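Local coordinates for 3-oxoacyl-(acyl-carrier protein) synthase II (Thermus thermophilus, PDB 1J3N), which probably catalyses the condensation of acyl groups with malonyl-acyl-carrier protein in fatty acid elongation, working as a homodimer, at residues S42-R47 with M195-F200; M203-T208 with F394-H399. All blocks are in the same frame, centred on the assembly; numbering follows the deposited sequence.

Both contacts gather around helix 194-202 and the chain that leaves it, and both are apolar, yet their chemistry follows their place in the fold. Contact 1 is buried, although its centre is about 22 Å from that of the chain: the loop 42-47, between strands 33-35 and 48-50, lays aliphatic branches against the helix. Contact 2, about 15 Å from the chain centre, is a smaller surface contact between partly exposed loops, where a methionine methyl and an alanine methyl meet the edge of a phenyl ring. The two join directly, since Ala205 N probably bonds to Phe200 O at 3.1 Å and Leu206 packs against both Val46 and Phe200. Each also touches the second subunit.

Contact 1 of 2, residues S42-R47 with M195-F200; sequences SALPVR and MAIGAF
Ile197, on helix 194-202, meets Leu44 and Val46 mainly through its CG2 methyl. Starting at the root, Ile197 CB lies 4.2 Å from Leu44 CD1. From there Ile197 CG2, anti to the backbone N, turns to the loop and sits 3.9 Å from Leu44 CD1 and 4.0 Å from Val46 CB. The other arm begins with CG1 anti to the carbonyl carbon (chi1 -66°), which turns it from the loop. Ile197 CD1, at its tip, stays 5.3 Å from Leu44 CD1. A beta-branched residue suits this place because CG2 can fit between two loop side chains while the CG1 arm diverges from them; Ile36 and Leu206 are further neighbours of Ile197. Leu44 crosses Ile197 at about a right angle, and Leu44 CD2 comes 4.3 Å from Gly198 CA, where glycine exposes bare backbone to it. Val46 O is buried near the same CG2 methyl with no hydrogen-bonding partner in the model. Leu44 O, by contrast, accepts a bond from Arg47 NH1 at 2.9 Å, in the carbonyl plane and with an N-H...O angle of 158°, which ties the loop back on itself. In this thiolase-clan N-terminal domain the loop, linking antiparallel strands 33-35 and 48-50, thus covers one side of helix 194-202 beside the dimer interface, where Leu44 meets Pro124 of the second subunit, while Met195 packs on Met109 of helix 109-122.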
# COMPACT_ATOMS: atom_id res chain seq x y z
N SER A 42 -3.26 10.14 31.02
CA SER A 42 -4.20 10.63 32.03
C SER A 42 -5.17 11.68 31.46
O SER A 42 -6.37 11.61 31.72
CB SER A 42 -3.45 11.20 33.25
OG SER A 42 -2.96 12.51 33.04
N ALA A 43 -4.68 12.62 30.67
CA ALA A 43 -5.56 13.65 30.12
C ALA A 43 -6.58 13.16 29.07
O ALA A 43 -7.57 13.84 28.81
CB ALA A 43 -4.72 14.78 29.53
N LEU A 44 -6.34 11.99 28.49
CA LEU A 44 -7.24 11.45 27.46
C LEU A 44 -8.51 10.77 27.99
O LEU A 44 -8.56 10.35 29.14
CB LEU A 44 -6.49 10.44 26.58
CG LEU A 44 -5.28 10.92 25.77
CD1 LEU A 44 -4.74 9.76 24.94
CD2 LEU A 44 -5.68 12.07 24.88
N PRO A 45 -9.55 10.67 27.14
CA PRO A 45 -10.82 10.04 27.52
C PRO A 45 -10.72 8.51 27.44
O PRO A 45 -11.51 7.79 28.06
CB PRO A 45 -11.81 10.60 26.49
CG PRO A 45 -10.96 10.79 25.28
CD PRO A 45 -9.70 11.41 25.87
N VAL A 46 -9.75 8.04 26.66
CA VAL A 46 -9.49 6.62 26.48
C VAL A 46 -8.10 6.41 27.07
O VAL A 46 -7.13 6.99 26.59
CB VAL A 46 -9.47 6.22 24.99
CG1 VAL A 46 -9.11 4.74 24.84
CG2 VAL A 46 -10.83 6.48 24.37
N ARG A 47 -8.01 5.59 28.11
CA ARG A 47 -6.73 5.39 28.77
C ARG A 47 -6.32 3.93 28.91
O ARG A 47 -5.57 3.57 29.83
CB ARG A 47 -6.79 6.07 30.15
CG ARG A 47 -7.25 7.53 30.06
CD ARG A 47 -7.30 8.22 31.41
NE ARG A 47 -8.39 7.75 32.26
CZ ARG A 47 -9.64 8.19 32.20
NH1 ARG A 47 -9.98 9.12 31.31
NH2 ARG A 47 -10.56 7.70 33.02
N MET A 195 -1.25 11.22 20.09
CA MET A 195 -1.96 11.75 18.92
C MET A 195 -2.90 10.78 18.22
O MET A 195 -3.93 11.20 17.70
CB MET A 195 -0.96 12.31 17.92
CG MET A 195 -1.59 12.83 16.63
SD MET A 195 -0.41 13.79 15.66
CE MET A 195 -1.51 14.90 14.83
N ALA A 196 -2.55 9.50 18.18
CA ALA A 196 -3.39 8.51 17.51
C ALA A 196 -4.59 8.11 18.36
O ALA A 196 -5.71 8.03 17.86
CB ALA A 196 -2.57 7.28 17.16
N ILE A 197 -4.36 7.83 19.63
CA ILE A 197 -5.45 7.46 20.50
C ILE A 197 -6.33 8.69 20.68
O ILE A 197 -7.55 8.59 20.81
CB ILE A 197 -4.94 6.95 21.87
CG1 ILE A 197 -4.18 5.64 21.65
CG2 ILE A 197 -6.12 6.74 22.83
CD1 ILE A 197 -3.75 4.93 22.92
N GLY A 198 -5.70 9.86 20.66
CA GLY A 198 -6.45 11.10 20.80
C GLY A 198 -7.37 11.27 19.60
O GLY A 198 -8.55 11.59 19.74
N ALA A 199 -6.82 11.05 18.41
CA ALA A 199 -7.57 11.17 17.16
C ALA A 199 -8.76 10.21 17.08
O ALA A 199 -9.86 10.60 16.68
CB ALA A 199 -6.63 10.95 15.98
N PHE A 200 -8.53 8.95 17.44
CA PHE A 200 -9.60 7.95 17.40
C PHE A 200 -10.60 8.22 18.52
O PHE A 200 -11.77 7.83 18.42
CB PHE A 200 -9.01 6.54 17.55
CG PHE A 200 -8.46 5.97 16.27
CD1 PHE A 200 -9.31 5.54 15.26
CD2 PHE A 200 -7.08 5.88 16.08
CE1 PHE A 200 -8.80 5.01 14.08
CE2 PHE A 200 -6.56 5.35 14.90
CZ PHE A 200 -7.42 4.91 13.89

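Contact 2 of 2, residues M203-T208 with F394-H399; sequences MRALST and FAFGGH
The loop that brings Phe396 to Met203 and Ala205 is closed at its base by a bond from Ala395 N to His399 O, 2.8 Å long. It is the glycine-rich end of a beta hairpin joining strands 388-394 and 399-406, with a type II turn from Ala395 to Gly398 closed by Gly398 N to Ala395 O at 3.1 Å. Gly397 and Gly398 both have positive phi, which glycine adopts readily; Gly397 takes the third turn position, where a side chain would meet the preceding carbonyl. The turn projects Phe396 to the facing loop. In related condensing enzymes the phenylalanine here gates the acyl pocket, and Phe396 probably corresponds to it; neighbouring Ala395 packs on Cys161. On the other segment, helix 194-202 ends in a Schellman motif at Arg204, whose positive phi turns the chain. Met203, just before it, is flexible and slender enough to lie alongside the phenyl group, the two side chains running past each other in opposite directions. A bend at chi3 (84°) sets Met203 CE at the edge of the ring, near the ring plane, 4.1 Å from Phe396 CE2. Ala205 CB also approaches that edge, 4.5 Å from Phe396 CZ.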
# COMPACT_ATOMS: atom_id res chain seq x y z
N MET A 203 -12.94 10.96 17.54
CA MET A 203 -13.81 10.39 16.52
C MET A 203 -14.88 9.51 17.17
O MET A 203 -15.79 9.02 16.49
CB MET A 203 -13.02 9.50 15.57
CG MET A 203 -12.20 10.22 14.53
SD MET A 203 -11.48 8.98 13.43
CE MET A 203 -12.80 8.73 12.30
N ARG A 204 -14.75 9.29 18.48
CA ARG A 204 -15.70 8.47 19.23
C ARG A 204 -15.72 7.02 18.76
O ARG A 204 -16.74 6.34 18.86
CB ARG A 204 -17.11 9.07 19.14
CG ARG A 204 -17.28 10.40 19.86
CD ARG A 204 -16.98 10.26 21.35
NE ARG A 204 -17.39 11.44 22.13
CZ ARG A 204 -16.85 12.65 22.01
NH1 ARG A 204 -15.87 12.86 21.13
NH2 ARG A 204 -17.28 13.65 22.77
N ALA A 205 -14.60 6.54 18.25
CA ALA A 205 -14.52 5.17 17.74
C ALA A 205 -14.00 4.19 18.78
O ALA A 205 -14.05 2.98 18.57
CB ALA A 205 -13.64 5.13 16.50
N LEU A 206 -13.50 4.70 19.90
CA LEU A 206 -12.94 3.84 20.94
C LEU A 206 -13.81 3.65 22.19
O LEU A 206 -14.58 4.53 22.58
CB LEU A 206 -11.57 4.39 21.37
CG LEU A 206 -10.52 4.66 20.28
CD1 LEU A 206 -9.22 5.12 20.93
CD2 LEU A 206 -10.27 3.39 19.47
N SER A 207 -13.66 2.49 22.82
CA SER A 207 -14.39 2.17 24.03
C SER A 207 -13.88 3.07 25.15
O SER A 207 -12.68 3.34 25.24
CB SER A 207 -14.17 0.70 24.41
OG SER A 207 -14.62 0.43 25.72
N THR A 208 -14.79 3.54 26.00
CA THR A 208 -14.39 4.40 27.12
C THR A 208 -14.49 3.70 28.46
O THR A 208 -14.60 4.35 29.50
CB THR A 208 -15.27 5.68 27.18
OG1 THR A 208 -16.66 5.31 27.24
CG2 THR A 208 -15.02 6.56 25.96
N PHE A 394 -12.96 -5.77 7.54
CA PHE A 394 -13.80 -4.73 6.94
C PHE A 394 -13.39 -3.37 7.50
O PHE A 394 -13.91 -2.93 8.52
CB PHE A 394 -15.26 -5.02 7.24
CG PHE A 394 -15.66 -6.45 6.96
CD1 PHE A 394 -15.36 -7.03 5.73
CD2 PHE A 394 -16.30 -7.21 7.93
CE1 PHE A 394 -15.70 -8.36 5.47
CE2 PHE A 394 -16.65 -8.54 7.67
CZ PHE A 394 -16.34 -9.11 6.43
N ALA A 395 -12.49 -2.70 6.78
CA ALA A 395 -11.88 -1.43 7.17
C ALA A 395 -12.54 -0.08 6.94
O ALA A 395 -13.53 0.05 6.22
CB ALA A 395 -10.48 -1.38 6.56
N PHE A 396 -11.94 0.93 7.57
CA PHE A 396 -12.35 2.32 7.44
C PHE A 396 -12.07 2.64 5.97
O PHE A 396 -11.03 2.24 5.44
CB PHE A 396 -11.47 3.23 8.30
CG PHE A 396 -11.89 3.33 9.74
CD1 PHE A 396 -12.14 2.19 10.50
CD2 PHE A 396 -12.00 4.57 10.36
CE1 PHE A 396 -12.48 2.28 11.85
CE2 PHE A 396 -12.34 4.68 11.71
CZ PHE A 396 -12.59 3.53 12.45
N GLY A 397 -12.98 3.36 5.32
CA GLY A 397 -12.79 3.68 3.92
C GLY A 397 -13.73 2.83 3.09
O GLY A 397 -14.26 3.28 2.07
N GLY A 398 -13.95 1.60 3.55
CA GLY A 398 -14.84 0.70 2.85
C GLY A 398 -14.14 -0.50 2.25
O GLY A 398 -14.76 -1.30 1.54
N HIS A 399 -12.84 -0.64 2.55
CA HIS A 399 -12.05 -1.74 2.03
C HIS A 399 -12.38 -3.04 2.76
O HIS A 399 -12.23 -3.13 3.98
CB HIS A 399 -10.56 -1.42 2.20
CG HIS A 399 -10.21 -0.02 1.84
ND1 HIS A 399 -9.86 0.36 0.56
CD2 HIS A 399 -10.21 1.12 2.58
CE1 HIS A 399 -9.66 1.67 0.53
NE2 HIS A 399 -9.87 2.15 1.75